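Local coordinates for protein nucleoporin NUP82 (Chaetomium thermophilum, PDB 5CWW) that probably serves as a structural component of the nuclear pore complex and a docking partner for transport factors, this chain being its N-terminal beta-propeller part, at residues B[332-335]-B[336-339]. Residues are numbered along the deposited sequence; the frame is centred on the assembly and turned at random.
Sequences EWMS and EIDN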
loop_
_atom_site.group_PDB
_atom_site.type_symbol
_atom_site.label_atom_id
_atom_site.label_comp_id
_atom_site.label_asym_id
_atom_site.label_seq_id
_atom_site.Cartn_x
_atom_site.Cartn_y
_atom_site.Cartn_z
ATOM N N GLU B 332 -11.577 -7.180 23.606
ATOM C CA GLU B 332 -11.471 -8.612 23.361
ATOM C C GLU B 332 -10.100 -8.946 22.777
ATOM O O GLU B 332 -9.457 -9.916 23.178
ATOM C CB GLU B 332 -12.586 -9.069 22.421
ATOM C CG GLU B 332 -12.679 -10.572 22.244
ATOM C CD GLU B 332 -13.897 -10.987 21.441
ATOM O OE1 GLU B 332 -14.680 -10.098 21.041
ATOM O OE2 GLU B 332 -14.072 -12.203 21.211
ATOM N N TRP B 333 -9.658 -8.120 21.836
ATOM C CA TRP B 333 -8.333 -8.250 21.240
ATOM C C TRP B 333 -7.241 -8.186 22.308
ATOM O O TRP B 333 -6.344 -9.028 22.342
ATOM C CB TRP B 333 -8.130 -7.151 20.194
ATOM C CG TRP B 333 -6.830 -7.208 19.455
ATOM C CD1 TRP B 333 -6.549 -7.956 18.350
ATOM C CD2 TRP B 333 -5.640 -6.465 19.749
ATOM N NE1 TRP B 333 -5.256 -7.733 17.942
ATOM C CE2 TRP B 333 -4.677 -6.820 18.784
ATOM C CE3 TRP B 333 -5.296 -5.537 20.735
ATOM C CZ2 TRP B 333 -3.391 -6.284 18.781
ATOM C CZ3 TRP B 333 -4.020 -5.004 20.729
ATOM C CH2 TRP B 333 -3.084 -5.381 19.759
ATOM N N MET B 334 -7.333 -7.189 23.185
ATOM C CA MET B 334 -6.332 -6.986 24.227
ATOM C C MET B 334 -6.319 -8.119 25.251
ATOM O O MET B 334 -5.264 -8.463 25.784
ATOM C CB MET B 334 -6.576 -5.653 24.942
ATOM C CG MET B 334 -5.566 -5.334 26.044
ATOM S SD MET B 334 -3.853 -5.349 25.475
ATOM C CE MET B 334 -3.860 -3.966 24.335
ATOM N N SER B 335 -7.487 -8.691 25.531
ATOM C CA SER B 335 -7.593 -9.747 26.536
ATOM C C SER B 335 -6.789 -10.978 26.120
ATOM O O SER B 335 -6.329 -11.745 26.965
ATOM C CB SER B 335 -9.056 -10.130 26.767
ATOM O OG SER B 335 -9.571 -10.871 25.675
ATOM N N GLU B 336 -6.623 -11.157 24.814
ATOM C CA GLU B 336 -5.805 -12.243 24.288
ATOM C C GLU B 336 -4.327 -12.002 24.587
ATOM O O GLU B 336 -3.531 -12.939 24.609
ATOM C CB GLU B 336 -6.013 -12.386 22.780
ATOM C CG GLU B 336 -7.446 -12.697 22.366
ATOM C CD GLU B 336 -7.711 -14.183 22.236
ATOM O OE1 GLU B 336 -6.969 -14.859 21.493
ATOM O OE2 GLU B 336 -8.666 -14.675 22.876
ATOM N N ILE B 337 -3.969 -10.742 24.816
ATOM C CA ILE B 337 -2.581 -10.371 25.078
ATOM C C ILE B 337 -2.271 -10.370 26.576
ATOM O O ILE B 337 -1.176 -10.757 26.985
ATOM C CB ILE B 337 -2.255 -8.985 24.480
ATOM C CG1 ILE B 337 -2.511 -8.996 22.968
ATOM C CG2 ILE B 337 -0.804 -8.601 24.763
ATOM C CD1 ILE B 337 -2.377 -7.642 22.294
ATOM N N ASP B 338 -3.228 -9.936 27.390
ATOM C CA ASP B 338 -3.045 -9.921 28.841
ATOM C C ASP B 338 -2.868 -11.334 29.390
ATOM O O ASP B 338 -2.019 -11.574 30.248
ATOM C CB ASP B 338 -4.234 -9.244 29.527
ATOM C CG ASP B 338 -4.321 -7.760 29.220
ATOM O OD1 ASP B 338 -3.261 -7.122 29.039
ATOM O OD2 ASP B 338 -5.451 -7.230 29.163
ATOM N N ASN B 339 -3.672 -12.264 28.881
ATOM C CA ASN B 339 -3.621 -13.660 29.303
ATOM C C ASN B 339 -2.616 -14.451 28.476
ATOM O O ASN B 339 -2.851 -15.609 28.133
ATOM C CB ASN B 339 -5.005 -14.302 29.194
ATOM C CG ASN B 339 -6.043 -13.593 30.041
ATOM O OD1 ASN B 339 -5.751 -13.127 31.142
ATOM N ND2 ASN B 339 -7.266 -13.507 29.528
#
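Trp333 swings its indole away from its own backbone N (chi1 -177°) and Ile337 sets CG1 anti to its carbonyl carbon (chi1 -58°), so that the two side chains meet one helical turn apart. Ile337 CD1 lies over the face of the Trp333 six-membered ring, 3.6 Å from its centroid and only 21° off the ring normal, the geometry of a CH-pi contact. The Met334 side chain passes across Ile337, with SD 4.1 Å from Ile337 CB. Through these side chains the last turn packs on helix 298-315, Met334 on Leu302 and Ile306, Ile337 on Ile299, while Trp450 and Trp267 meet the indole. Replacing Trp333 by an alanine is likely to leave Ile337 CD1 without its aromatic face and open a gap beside these two tryptophans.

The backbone is ending its helix here: Met334 O is shared by Ile337 N (i+3, 2.8 Å) and Asp338 N (i+4, 3.0 Å). Ser335 OG turns back to Glu332 O (2.7 Å), whose bond from Glu336 N is weak at 3.5 Å; Glu336 N also bonds Trp333 O at 3.3 Å. An apolar, buried side-chain cluster thus accompanies a helix end bonded by shared and partly weak N-H...O contacts before Asn339 leaves helical geometry.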